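Local coordinates for protein geranyl diphosphate synthase small subunit (Antirrhinum majus, PDB 3QKC) that probably partners a catalytic large subunit in making geranyl diphosphate from dimethylallyl and isopentenyl diphosphates, with little or no activity of its own, at residues Q7-T12 with C53-E58; E35-L40 with D113-F118; E85-T90 with N106-T111; E121-S126 with L138-E143; V175-E180 with F208-G213. All blocks are in the same frame, centred on the assembly; numbering follows the deposited sequence.

In the fold
Four of the contacts join helix to helix and contact 3 joins a loop to a helix, in an isoprenyl diphosphate synthase fold. Helix 105-126 is the common element of contacts 2, 3 and 4, and all three touch the second subunit. Contacts 2 and 3 have centres 12 Å apart and meet directly, Pro36 CB packing 3.2 Å from Thr111 OG1. Contact 3 holds the loop that in active relatives carries the first aspartate-rich motif; a long, weak ion pair, Glu85 OE2 to Lys179 NZ at 3.3 Å, joins it to contact 5. Contact 1 lies across the chain's centre from contact 3, with centres 32 Å apart, and is about 7 Å from contacts 4 and 5 by nearest atoms.

Contact 1: residues Q7-T12 with C53-E58; sequences QTYRAT and CVAACE
The Tyr9 ring is met at its edge: Glu58 OE2 sits in the ring plane beyond the hydroxyl, and Ala55 CB lies near that plane on the CE2 side. Nothing from helix segment 53-58 lies over either face; Lys248 and Leu251 of helix 248-255, together with Arg64, also touch the tyrosine. Ring and carboxylate planes are turned 35° apart, and the two side chains come at each other from opposite directions. Tyr9 OH donates to Glu58 OE2 over 2.4 Å, so short that the exact length is doubtful, although the partnership is clear. Beside the hydroxyl, Ala55 CB is 3.8 Å from Tyr9 OH and 4.2 Å from Tyr9 CE2, a small methyl, consistent with the close approach of the phenol. Helix 5-24 is thereby tied to helix 48-59 within the all-helical isoprenyl synthase fold, and Ala55 also packs on Ile252 of the C-terminal helix. Helix 48-59 carries, in Cys53 and Cys57, a CxxxC spacing, as in related small subunits. Tyr9 reaches across because its CG stands anti to the backbone N, chi1 180°. Glu58 answers with a chain extended beyond CG, and its other oxygen, OE1, makes a salt bridge to Arg64 NE, which would probably favour the charged carboxylate as acceptor for the phenol.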
# COMPACT_ATOMS: atom_id res chain seq x y z
N GLN A 7 27.79 5.76 -15.93
CA GLN A 7 26.57 5.54 -16.73
C GLN A 7 26.26 4.05 -16.92
O GLN A 7 25.13 3.63 -16.72
CB GLN A 7 26.67 6.22 -18.11
CG GLN A 7 26.67 7.75 -18.06
CD GLN A 7 26.98 8.42 -19.40
OE1 GLN A 7 27.63 7.83 -20.26
NE2 GLN A 7 26.51 9.66 -19.57
N THR A 8 27.27 3.28 -17.33
CA THR A 8 27.17 1.83 -17.44
C THR A 8 26.66 1.25 -16.13
O THR A 8 25.78 0.40 -16.13
CB THR A 8 28.53 1.20 -17.83
OG1 THR A 8 28.85 1.54 -19.19
CG2 THR A 8 28.50 -0.34 -17.68
N TYR A 9 27.20 1.73 -15.01
CA TYR A 9 26.80 1.25 -13.70
C TYR A 9 25.34 1.57 -13.39
O TYR A 9 24.60 0.70 -12.91
CB TYR A 9 27.75 1.77 -12.61
CG TYR A 9 27.41 1.31 -11.21
CD1 TYR A 9 27.61 -0.01 -10.82
CD2 TYR A 9 26.89 2.20 -10.27
CE1 TYR A 9 27.30 -0.44 -9.53
CE2 TYR A 9 26.58 1.79 -8.97
CZ TYR A 9 26.78 0.47 -8.61
OH TYR A 9 26.46 0.06 -7.34
N ARG A 10 24.90 2.79 -13.68
CA ARG A 10 23.51 3.15 -13.44
C ARG A 10 22.59 2.33 -14.34
O ARG A 10 21.63 1.74 -13.86
CB ARG A 10 23.25 4.65 -13.64
CG ARG A 10 21.85 5.07 -13.16
CD ARG A 10 21.46 6.48 -13.55
NE ARG A 10 20.01 6.69 -13.42
CZ ARG A 10 19.41 7.86 -13.17
NH1 ARG A 10 20.12 8.97 -13.00
NH2 ARG A 10 18.08 7.92 -13.08
N ALA A 11 22.91 2.29 -15.64
CA ALA A 11 22.09 1.58 -16.62
C ALA A 11 21.96 0.08 -16.35
O ALA A 11 20.89 -0.49 -16.51
CB ALA A 11 22.61 1.83 -18.04
N THR A 12 23.05 -0.57 -15.95
CA THR A 12 23.00 -2.00 -15.60
C THR A 12 22.06 -2.25 -14.41
O THR A 12 21.22 -3.15 -14.46
CB THR A 12 24.40 -2.56 -15.33
OG1 THR A 12 25.27 -2.20 -16.41
CG2 THR A 12 24.37 -4.09 -15.23
N CYS A 53 18.86 2.78 -4.26
CA CYS A 53 18.59 1.63 -3.41
C CYS A 53 19.61 0.52 -3.60
O CYS A 53 20.20 0.06 -2.63
CB CYS A 53 17.20 1.08 -3.65
SG CYS A 53 16.82 -0.26 -2.49
N VAL A 54 19.82 0.11 -4.85
CA VAL A 54 20.79 -0.94 -5.13
C VAL A 54 22.22 -0.52 -4.77
O VAL A 54 22.97 -1.29 -4.14
CB VAL A 54 20.71 -1.43 -6.59
CG1 VAL A 54 21.81 -2.45 -6.88
CG2 VAL A 54 19.33 -2.05 -6.88
N ALA A 55 22.58 0.71 -5.15
CA ALA A 55 23.93 1.22 -4.96
C ALA A 55 24.27 1.40 -3.48
O ALA A 55 25.42 1.18 -3.08
CB ALA A 55 24.13 2.52 -5.70
N ALA A 56 23.27 1.78 -2.69
CA ALA A 56 23.44 1.94 -1.25
C ALA A 56 23.72 0.59 -0.60
O ALA A 56 24.58 0.49 0.27
CB ALA A 56 22.20 2.61 -0.62
N CYS A 57 23.01 -0.43 -1.07
CA CYS A 57 23.18 -1.81 -0.60
C CYS A 57 24.57 -2.35 -0.90
O CYS A 57 25.19 -2.98 -0.05
CB CYS A 57 22.11 -2.72 -1.22
SG CYS A 57 22.14 -4.40 -0.58
N GLU A 58 25.05 -2.10 -2.11
CA GLU A 58 26.39 -2.51 -2.52
C GLU A 58 27.49 -1.75 -1.77
O GLU A 58 28.46 -2.36 -1.28
CB GLU A 58 26.56 -2.38 -4.04
CG GLU A 58 25.77 -3.43 -4.81
CD GLU A 58 25.94 -3.33 -6.33
OE1 GLU A 58 25.65 -4.32 -7.02
OE2 GLU A 58 26.36 -2.26 -6.83

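Contact 2: residues E35-L40 with D113-F118; sequences EPMHHL and DGIIPF
Met37 is nearly straight out to its sulfur, with CG anti to the backbone N (chi1 -174°) and SD anti to CA (chi2 173°), and this carries SD across to the Phe118 ring. Phe118 likewise has CG anti to its backbone N, presenting a ring face to the incoming thioether. The sulfur stands over that face, 4.2 Å from the centroid of the Phe118 ring and only 16° off its normal, a Met-aromatic contact displaced slightly toward the rim, with Phe118 CD2 at 4.1 Å. One step back along the chain, Met37 CG packs 3.7 Å from Ile115 CG1, the two side chains sliding past each other in opposite directions. The bend at chi3 turns the methyl toward Gly114, where no side chain stands in its way; Met37 CE is 4.9 Å from Gly114 CA. Helix 34-43 is thus laid against helix 105-126 close to the kink at Pro117, where the regular bonding is broken. The second subunit is near: Met37 also packs on Ser150 of that chain, and Pro117 on its Met148. An alanine at Met37 has no sulfur for the Phe118 face, and would probably open a gap beside Ile115. Across the two segments the join is entirely apolar, resting on dispersion and on the polarisable sulfur over the aromatic electrons.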
# COMPACT_ATOMS: atom_id res chain seq x y z
N GLU A 35 -2.71 -6.04 -17.47
CA GLU A 35 -2.45 -5.21 -18.65
C GLU A 35 -2.16 -3.74 -18.28
O GLU A 35 -1.07 -3.27 -18.58
CB GLU A 35 -3.58 -5.29 -19.68
CG GLU A 35 -3.33 -4.40 -20.88
CD GLU A 35 -4.53 -4.28 -21.81
OE1 GLU A 35 -5.67 -4.55 -21.38
OE2 GLU A 35 -4.33 -3.92 -22.98
N PRO A 36 -3.11 -3.02 -17.64
CA PRO A 36 -2.70 -1.64 -17.27
C PRO A 36 -1.55 -1.58 -16.26
O PRO A 36 -0.75 -0.64 -16.29
CB PRO A 36 -3.98 -1.02 -16.69
CG PRO A 36 -4.85 -2.18 -16.32
CD PRO A 36 -4.53 -3.26 -17.36
N MET A 37 -1.43 -2.59 -15.39
CA MET A 37 -0.27 -2.64 -14.46
C MET A 37 1.07 -2.80 -15.17
O MET A 37 2.03 -2.11 -14.85
CB MET A 37 -0.44 -3.72 -13.38
CG MET A 37 0.67 -3.70 -12.32
SD MET A 37 0.42 -4.80 -10.90
CE MET A 37 -1.39 -4.82 -10.82
N HIS A 38 1.15 -3.73 -16.12
CA HIS A 38 2.37 -3.91 -16.89
C HIS A 38 2.67 -2.66 -17.72
O HIS A 38 3.80 -2.15 -17.71
CB HIS A 38 2.25 -5.13 -17.80
CG HIS A 38 3.52 -5.47 -18.51
ND1 HIS A 38 4.39 -6.43 -18.05
CD2 HIS A 38 4.07 -4.97 -19.64
CE1 HIS A 38 5.42 -6.51 -18.87
NE2 HIS A 38 5.26 -5.64 -19.84
N HIS A 39 1.67 -2.15 -18.42
CA HIS A 39 1.89 -0.97 -19.23
C HIS A 39 2.40 0.26 -18.45
O HIS A 39 3.42 0.83 -18.81
CB HIS A 39 0.64 -0.61 -20.04
CG HIS A 39 0.85 0.54 -20.96
ND1 HIS A 39 0.37 1.81 -20.69
CD2 HIS A 39 1.52 0.63 -22.13
CE1 HIS A 39 0.73 2.62 -21.67
NE2 HIS A 39 1.43 1.94 -22.55
N LEU A 40 1.71 0.64 -17.38
CA LEU A 40 2.06 1.88 -16.65
C LEU A 40 3.44 1.81 -16.01
O LEU A 40 4.17 2.78 -16.04
CB LEU A 40 0.98 2.23 -15.64
CG LEU A 40 -0.37 2.45 -16.32
CD1 LEU A 40 -1.41 2.94 -15.32
CD2 LEU A 40 -0.23 3.43 -17.47
N ASP A 113 -3.92 1.95 -7.43
CA ASP A 113 -4.26 1.29 -6.17
C ASP A 113 -3.71 -0.10 -6.03
O ASP A 113 -3.32 -0.50 -4.92
CB ASP A 113 -5.76 1.33 -5.95
CG ASP A 113 -6.23 2.70 -5.57
OD1 ASP A 113 -5.36 3.61 -5.48
OD2 ASP A 113 -7.44 2.88 -5.36
N GLY A 114 -3.66 -0.85 -7.14
CA GLY A 114 -3.06 -2.17 -7.10
C GLY A 114 -1.54 -2.18 -7.04
O GLY A 114 -0.95 -3.04 -6.42
N ILE A 115 -0.91 -1.22 -7.72
CA ILE A 115 0.55 -1.10 -7.73
C ILE A 115 1.16 -0.78 -6.34
O ILE A 115 2.23 -1.29 -6.00
CB ILE A 115 1.02 -0.08 -8.78
CG1 ILE A 115 1.10 -0.72 -10.20
CG2 ILE A 115 2.35 0.48 -8.44
CD1 ILE A 115 1.02 0.33 -11.30
N ILE A 116 0.48 0.04 -5.55
CA ILE A 116 1.00 0.35 -4.21
C ILE A 116 1.33 -0.87 -3.34
O ILE A 116 2.46 -0.99 -2.92
CB ILE A 116 0.17 1.39 -3.45
CG1 ILE A 116 0.27 2.74 -4.17
CG2 ILE A 116 0.71 1.55 -2.01
CD1 ILE A 116 -0.81 3.76 -3.80
N PRO A 117 0.36 -1.77 -3.08
CA PRO A 117 0.67 -2.93 -2.24
C PRO A 117 1.51 -4.02 -2.94
O PRO A 117 2.24 -4.79 -2.27
CB PRO A 117 -0.71 -3.50 -1.89
CG PRO A 117 -1.59 -3.07 -3.04
CD PRO A 117 -1.08 -1.69 -3.37
N PHE A 118 1.39 -4.11 -4.25
CA PHE A 118 2.13 -5.07 -5.04
C PHE A 118 3.63 -4.94 -4.76
O PHE A 118 4.30 -5.93 -4.49
CB PHE A 118 1.85 -4.83 -6.52
CG PHE A 118 2.39 -5.91 -7.42
CD1 PHE A 118 3.67 -5.81 -7.94
CD2 PHE A 118 1.62 -7.03 -7.73
CE1 PHE A 118 4.18 -6.79 -8.76
CE2 PHE A 118 2.12 -8.03 -8.56
CZ PHE A 118 3.41 -7.90 -9.07

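Contact 3: residues E85-T90 with N106-T111; sequences ENLPLT and NIELLT
Leu87 splits its two methyls between neighbouring residues of helix 105-126. CD1 goes to the glutamate: Leu87 CD1 is 3.8 Å from Glu108 CB and 3.7 Å from Glu108 OE1, the side chains running past each other in opposite directions. CD2 turns to the next residue, with Leu87 CD2 4.0 Å from Leu109 CB and equally near its CD1. This fork is possible because Leu87 CG stands anti to the backbone N, chi1 179°, bringing the end of the side chain closer to the helix than its start. Pro88 adds an approach at about a right angle, its ring carbon CD 3.7 Å from Glu108 OE1. Replacing Leu87 with an alanine would probably open a gap between the loop and the flank of Glu108 and Leu109, with both methyl contacts lost.

In the next shell, the Glu108 carboxylate is steadied by a hydrogen bond between Glu108 OE2 and His101 ND1, and His101 itself touches Pro88. Pro105 packs against both Leu87 and Pro88, while Leu109 meets Leu109 of the second subunit. Glu85, at the end of helix 68-85, shares backbone hydrogen bonds with Ser95. By sequence, Glu85 and Asn86 occupy the places where catalytic relatives have the leading aspartates of the DDxxxxD motif that binds magnesium and diphosphate, so this is probably a degenerate form of that site.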
# COMPACT_ATOMS: atom_id res chain seq x y z
N GLU A 85 -1.01 11.31 -10.05
CA GLU A 85 -0.75 12.72 -10.28
C GLU A 85 -1.20 13.18 -11.66
O GLU A 85 -1.54 14.34 -11.84
CB GLU A 85 0.74 13.01 -10.15
CG GLU A 85 1.19 13.42 -8.75
CD GLU A 85 2.69 13.17 -8.52
OE1 GLU A 85 3.04 12.69 -7.44
OE2 GLU A 85 3.50 13.42 -9.43
N ASN A 86 -1.15 12.27 -12.64
CA ASN A 86 -1.52 12.60 -14.00
C ASN A 86 -2.91 12.12 -14.30
O ASN A 86 -3.38 12.24 -15.42
CB ASN A 86 -0.51 12.00 -14.98
CG ASN A 86 0.83 12.71 -14.94
OD1 ASN A 86 1.02 13.72 -15.61
ND2 ASN A 86 1.77 12.17 -14.18
N LEU A 87 -3.58 11.59 -13.28
CA LEU A 87 -4.94 11.11 -13.40
C LEU A 87 -5.96 12.24 -13.66
O LEU A 87 -6.11 13.15 -12.85
CB LEU A 87 -5.31 10.33 -12.15
CG LEU A 87 -6.72 9.75 -12.05
CD1 LEU A 87 -6.92 8.76 -13.16
CD2 LEU A 87 -6.86 9.07 -10.70
N PRO A 88 -6.67 12.19 -14.81
CA PRO A 88 -7.70 13.21 -15.08
C PRO A 88 -8.89 13.09 -14.13
O PRO A 88 -9.57 12.06 -14.11
CB PRO A 88 -8.15 12.89 -16.52
CG PRO A 88 -7.05 12.09 -17.10
CD PRO A 88 -6.50 11.28 -15.94
N LEU A 89 -9.14 14.13 -13.35
CA LEU A 89 -10.30 14.16 -12.45
C LEU A 89 -11.44 14.97 -13.07
O LEU A 89 -11.49 15.16 -14.29
CB LEU A 89 -9.89 14.74 -11.09
CG LEU A 89 -8.89 13.92 -10.26
CD1 LEU A 89 -8.45 14.72 -9.05
CD2 LEU A 89 -9.47 12.57 -9.85
N THR A 90 -12.37 15.43 -12.22
CA THR A 90 -13.42 16.36 -12.62
C THR A 90 -12.82 17.53 -13.37
O THR A 90 -13.22 17.82 -14.50
CB THR A 90 -14.25 16.84 -11.39
OG1 THR A 90 -15.52 16.18 -11.39
CG2 THR A 90 -14.46 18.35 -11.38
N ASN A 106 -10.74 5.76 -14.92
CA ASN A 106 -11.15 4.78 -13.91
C ASN A 106 -10.15 3.64 -13.76
O ASN A 106 -9.90 3.17 -12.65
CB ASN A 106 -12.59 4.24 -14.15
CG ASN A 106 -12.81 3.73 -15.58
OD1 ASN A 106 -11.86 3.49 -16.32
ND2 ASN A 106 -14.07 3.55 -15.95
N ILE A 107 -9.58 3.22 -14.89
CA ILE A 107 -8.58 2.16 -14.95
C ILE A 107 -7.24 2.58 -14.37
O ILE A 107 -6.58 1.82 -13.67
CB ILE A 107 -8.38 1.68 -16.42
CG1 ILE A 107 -9.70 1.16 -17.02
CG2 ILE A 107 -7.25 0.66 -16.55
CD1 ILE A 107 -10.32 0.02 -16.24
N GLU A 108 -6.81 3.80 -14.68
CA GLU A 108 -5.61 4.34 -14.06
C GLU A 108 -5.75 4.45 -12.54
O GLU A 108 -4.77 4.25 -11.82
CB GLU A 108 -5.24 5.70 -14.67
CG GLU A 108 -4.72 5.59 -16.10
CD GLU A 108 -4.47 6.96 -16.73
OE1 GLU A 108 -4.93 7.98 -16.17
OE2 GLU A 108 -3.79 7.02 -17.78
N LEU A 109 -6.95 4.77 -12.07
CA LEU A 109 -7.18 4.91 -10.62
C LEU A 109 -6.96 3.59 -9.88
O LEU A 109 -6.23 3.52 -8.92
CB LEU A 109 -8.58 5.45 -10.33
CG LEU A 109 -9.10 5.46 -8.88
CD1 LEU A 109 -8.32 6.44 -7.99
CD2 LEU A 109 -10.58 5.79 -8.86
N LEU A 110 -7.61 2.54 -10.36
CA LEU A 110 -7.49 1.25 -9.70
C LEU A 110 -6.13 0.60 -9.91
O LEU A 110 -5.62 -0.08 -9.01
CB LEU A 110 -8.66 0.34 -10.11
CG LEU A 110 -8.83 -0.16 -11.53
CD1 LEU A 110 -8.00 -1.42 -11.73
CD2 LEU A 110 -10.30 -0.44 -11.78
N THR A 111 -5.52 0.81 -11.08
CA THR A 111 -4.19 0.25 -11.32
C THR A 111 -3.17 0.86 -10.36
O THR A 111 -2.27 0.16 -9.89
CB THR A 111 -3.68 0.46 -12.76
OG1 THR A 111 -4.63 -0.04 -13.70
CG2 THR A 111 -2.37 -0.28 -12.96

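Contact 4: residues E121-S126 with L138-E143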
# COMPACT_ATOMS: atom_id res chain seq x y z
N GLU A 121 4.20 -6.27 -1.38
CA GLU A 121 4.06 -7.74 -1.47
C GLU A 121 5.34 -8.39 -2.03
O GLU A 121 5.81 -9.38 -1.48
CB GLU A 121 2.86 -8.13 -2.32
CG GLU A 121 2.58 -9.64 -2.34
CD GLU A 121 1.48 -10.06 -3.30
OE1 GLU A 121 0.68 -9.21 -3.76
OE2 GLU A 121 1.41 -11.26 -3.61
N LEU A 122 5.91 -7.84 -3.11
CA LEU A 122 7.19 -8.37 -3.64
C LEU A 122 8.27 -8.32 -2.55
O LEU A 122 8.95 -9.30 -2.30
CB LEU A 122 7.67 -7.60 -4.87
CG LEU A 122 6.86 -7.50 -6.17
CD1 LEU A 122 7.67 -6.75 -7.22
CD2 LEU A 122 6.48 -8.87 -6.70
N MET A 123 8.39 -7.16 -1.91
CA MET A 123 9.35 -6.96 -0.83
C MET A 123 9.11 -7.94 0.33
O MET A 123 10.05 -8.55 0.82
CB MET A 123 9.31 -5.49 -0.36
CG MET A 123 10.24 -5.13 0.78
SD MET A 123 11.98 -4.85 0.32
CE MET A 123 12.63 -6.50 0.36
N ALA A 124 7.84 -8.08 0.73
CA ALA A 124 7.46 -9.04 1.78
C ALA A 124 7.72 -10.50 1.42
O ALA A 124 8.05 -11.30 2.29
CB ALA A 124 6.00 -8.85 2.18
N ARG A 125 7.58 -10.84 0.14
CA ARG A 125 7.71 -12.23 -0.32
C ARG A 125 9.12 -12.62 -0.75
O ARG A 125 9.37 -13.77 -1.12
CB ARG A 125 6.75 -12.51 -1.48
CG ARG A 125 5.28 -12.72 -1.14
CD ARG A 125 4.61 -13.39 -2.33
NE ARG A 125 3.15 -13.33 -2.36
CZ ARG A 125 2.34 -14.25 -1.85
NH1 ARG A 125 1.03 -14.12 -1.96
NH2 ARG A 125 2.83 -15.30 -1.21
N SER A 126 10.05 -11.66 -0.71
CA SER A 126 11.44 -11.94 -1.07
C SER A 126 12.14 -12.76 0.02
O SER A 126 12.84 -13.74 -0.28
CB SER A 126 12.20 -10.66 -1.43
OG SER A 126 12.36 -9.79 -0.33
N LEU A 138 11.04 -6.55 7.28
CA LEU A 138 10.01 -5.79 7.97
C LEU A 138 10.43 -4.33 8.09
O LEU A 138 9.61 -3.43 7.87
CB LEU A 138 9.77 -6.38 9.35
CG LEU A 138 8.38 -6.42 9.97
CD1 LEU A 138 7.33 -6.82 8.94
CD2 LEU A 138 8.41 -7.43 11.14
N ARG A 139 11.69 -4.08 8.45
CA ARG A 139 12.16 -2.71 8.53
C ARG A 139 12.17 -1.99 7.18
O ARG A 139 11.89 -0.80 7.11
CB ARG A 139 13.53 -2.59 9.22
CG ARG A 139 13.89 -1.14 9.57
CD ARG A 139 15.09 -1.04 10.47
NE ARG A 139 15.57 0.33 10.62
CZ ARG A 139 16.66 0.67 11.31
NH1 ARG A 139 17.39 -0.26 11.92
NH2 ARG A 139 17.03 1.95 11.40
N ALA A 140 12.50 -2.74 6.12
CA ALA A 140 12.49 -2.21 4.75
C ALA A 140 11.07 -1.82 4.35
O ALA A 140 10.86 -0.84 3.63
CB ALA A 140 13.06 -3.26 3.77
N ILE A 141 10.11 -2.60 4.83
CA ILE A 141 8.70 -2.39 4.55
C ILE A 141 8.20 -1.13 5.24
O ILE A 141 7.50 -0.31 4.63
CB ILE A 141 7.90 -3.64 4.95
CG1 ILE A 141 7.95 -4.63 3.78
CG2 ILE A 141 6.46 -3.30 5.36
CD1 ILE A 141 7.81 -6.06 4.20
N ILE A 142 8.65 -0.95 6.48
CA ILE A 142 8.40 0.27 7.22
C ILE A 142 8.87 1.49 6.44
O ILE A 142 8.11 2.47 6.31
CB ILE A 142 9.05 0.23 8.61
CG1 ILE A 142 8.31 -0.76 9.50
CG2 ILE A 142 9.00 1.61 9.24
CD1 ILE A 142 9.19 -1.43 10.55
N GLU A 143 10.08 1.40 5.87
CA GLU A 143 10.64 2.48 5.06
C GLU A 143 9.78 2.82 3.84
O GLU A 143 9.56 3.99 3.55
CB GLU A 143 12.05 2.15 4.57
CG GLU A 143 13.14 2.37 5.60
CD GLU A 143 13.17 3.78 6.14
OE1 GLU A 143 13.22 4.74 5.36
OE2 GLU A 143 13.18 3.92 7.36
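Helix segments 121-126 and 138-143 run almost antiparallel, 169° between their directions and 9.6 Å between their axes, with Met123 and Ile141 nearest in the backbone at 7.1 Å from CA to CA. They are the facing parts of a helical hairpin, helix 105-126 turning back through a short connection into helix 134-148, within the all-helical isoprenyl synthase fold. Met123 carries much of the packing. CG stands anti to the backbone N, and the chain then bends at chi2 (79°) and chi3, turning the thioether so that it crosses Ile141 obliquely and brings SD to Ala140. Its CG and SD divide the work: Met123 CG touches Ile141 CG1 at 3.8 Å, while Met123 SD rests 3.9 Å from Ala140 CB. Ile141 uses the end of its longer branch on the next residue, CD1 lying 3.9 Å from both Ala124 CA and Ala124 CB, so the isoleucine bridges Met123 and Ala124. The two alanines allow the larger side chains to settle close to the opposite backbone. Met123 also packs on Ala69 and Ala70 of helix 68-85; Ile141 also packs on Leu138 of the second subunit, and Ile142 on its Ala124, placing the hairpin at the dimer interface. Ser126 OG donates to Met123 O at 2.9 Å. Arg125 turns back by one helical turn to form a salt bridge, NE donating 3.0 Å to the anti lone pair of Glu121 OE2, which lies in the guanidinium plane.

Contact 5: residues V175-E180 with F208-G213; sequences VCKKKE and FGLYVG
Leu210 starts out alongside segment 175-180 and comes close only at its end. CB and CG make no close approach to segment 175-180; with CG anti to the backbone N (chi1 -165°), the branch swings inward and CD1 does the touching. Leu210 CD1 ends 3.7 Å from Lys177 O and 3.8 Å from Lys177 CG, touching both the carbonyl oxygen and the aliphatic start of the lysine as the two side chains pass at a slant. Segments 175-180 and 208-213, on helices 169-195 and 199-219 of the isoprenyl synthase bundle, cross at 120°, and the closest pair of CA atoms lies one turn further on, 4.7 Å from Glu180 CA to Gly213 CA. Gly213 makes that possible: a CB on it would run straight into the carbonyl oxygen of Glu180. Instead Gly213 CA offers a CA-H...O contact to Glu180 O at 3.3 Å, and Gly213 O presses to 3.0 Å from Glu180 CB, a tight fit. The first helix widens into a pi-type turn at 177-180 beside this spot, and Thr182 OG1 bonds to both Lys177 O and Lys178 O. On its far side, helix 199-219 is covered by helix 227-241, where Leu233 and Leu236 touch Tyr211.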
# COMPACT_ATOMS: atom_id res chain seq x y z
N VAL A 175 7.83 20.59 -1.18
CA VAL A 175 7.19 19.59 -2.02
C VAL A 175 8.23 18.63 -2.62
O VAL A 175 8.00 17.41 -2.64
CB VAL A 175 6.29 20.25 -3.10
CG1 VAL A 175 5.94 19.27 -4.21
CG2 VAL A 175 5.02 20.82 -2.45
N CYS A 176 9.38 19.16 -3.06
CA CYS A 176 10.47 18.35 -3.62
C CYS A 176 11.09 17.42 -2.59
O CYS A 176 11.38 16.25 -2.88
CB CYS A 176 11.55 19.23 -4.23
SG CYS A 176 11.03 20.01 -5.77
N LYS A 177 11.28 17.94 -1.39
CA LYS A 177 11.73 17.18 -0.25
C LYS A 177 10.77 16.05 0.10
O LYS A 177 11.20 14.95 0.46
CB LYS A 177 11.92 18.11 0.95
CG LYS A 177 12.54 17.44 2.16
CD LYS A 177 12.73 18.42 3.32
CE LYS A 177 12.40 17.74 4.66
NZ LYS A 177 12.59 18.70 5.81
N LYS A 178 9.47 16.31 0.02
CA LYS A 178 8.50 15.30 0.43
C LYS A 178 8.27 14.23 -0.64
O LYS A 178 7.97 13.08 -0.32
CB LYS A 178 7.18 15.94 0.87
CG LYS A 178 6.95 15.93 2.41
CD LYS A 178 8.16 16.49 3.20
CE LYS A 178 8.13 16.11 4.71
NZ LYS A 178 8.59 14.70 4.99
N LYS A 179 8.44 14.59 -1.90
CA LYS A 179 8.21 13.65 -2.99
C LYS A 179 9.53 13.02 -3.42
O LYS A 179 9.87 11.94 -2.95
CB LYS A 179 7.47 14.33 -4.14
CG LYS A 179 6.10 14.86 -3.73
CD LYS A 179 5.44 15.64 -4.87
CE LYS A 179 5.19 14.77 -6.08
NZ LYS A 179 4.80 15.59 -7.28
N GLU A 180 10.31 13.69 -4.25
CA GLU A 180 11.58 13.13 -4.72
C GLU A 180 12.55 12.91 -3.57
O GLU A 180 13.31 11.95 -3.56
CB GLU A 180 12.21 13.98 -5.82
CG GLU A 180 11.43 14.00 -7.16
CD GLU A 180 10.31 15.06 -7.21
OE1 GLU A 180 9.97 15.64 -6.15
OE2 GLU A 180 9.76 15.31 -8.31
N PHE A 208 21.47 11.20 3.22
CA PHE A 208 22.02 11.30 1.87
C PHE A 208 20.93 11.31 0.81
O PHE A 208 20.89 12.21 -0.02
CB PHE A 208 23.02 10.18 1.54
CG PHE A 208 23.55 10.27 0.14
CD1 PHE A 208 24.59 11.15 -0.17
CD2 PHE A 208 22.97 9.52 -0.90
CE1 PHE A 208 25.07 11.26 -1.49
CE2 PHE A 208 23.45 9.63 -2.21
CZ PHE A 208 24.50 10.50 -2.50
N GLY A 209 20.06 10.29 0.84
CA GLY A 209 18.99 10.15 -0.13
C GLY A 209 18.09 11.36 -0.16
O GLY A 209 17.77 11.86 -1.23
N LEU A 210 17.71 11.84 1.02
CA LEU A 210 16.89 13.04 1.12
C LEU A 210 17.48 14.22 0.36
O LEU A 210 16.75 14.92 -0.36
CB LEU A 210 16.63 13.43 2.57
CG LEU A 210 15.52 14.45 2.87
CD1 LEU A 210 14.14 13.96 2.41
CD2 LEU A 210 15.48 14.76 4.37
N TYR A 211 18.79 14.45 0.52
CA TYR A 211 19.44 15.60 -0.08
C TYR A 211 19.47 15.49 -1.61
O TYR A 211 19.04 16.40 -2.30
CB TYR A 211 20.85 15.84 0.49
CG TYR A 211 20.92 15.98 2.00
CD1 TYR A 211 21.97 15.40 2.72
CD2 TYR A 211 19.96 16.71 2.72
CE1 TYR A 211 22.05 15.52 4.12
CE2 TYR A 211 20.02 16.83 4.11
CZ TYR A 211 21.08 16.24 4.80
OH TYR A 211 21.17 16.36 6.16
N VAL A 212 19.97 14.37 -2.13
CA VAL A 212 19.98 14.16 -3.58
C VAL A 212 18.59 14.05 -4.21
O VAL A 212 18.40 14.48 -5.35
CB VAL A 212 20.88 12.96 -4.01
CG1 VAL A 212 22.35 13.28 -3.71
CG2 VAL A 212 20.45 11.66 -3.33
N GLY A 213 17.62 13.51 -3.47
CA GLY A 213 16.24 13.45 -3.95
C GLY A 213 15.60 14.81 -4.03
O GLY A 213 14.90 15.13 -5.01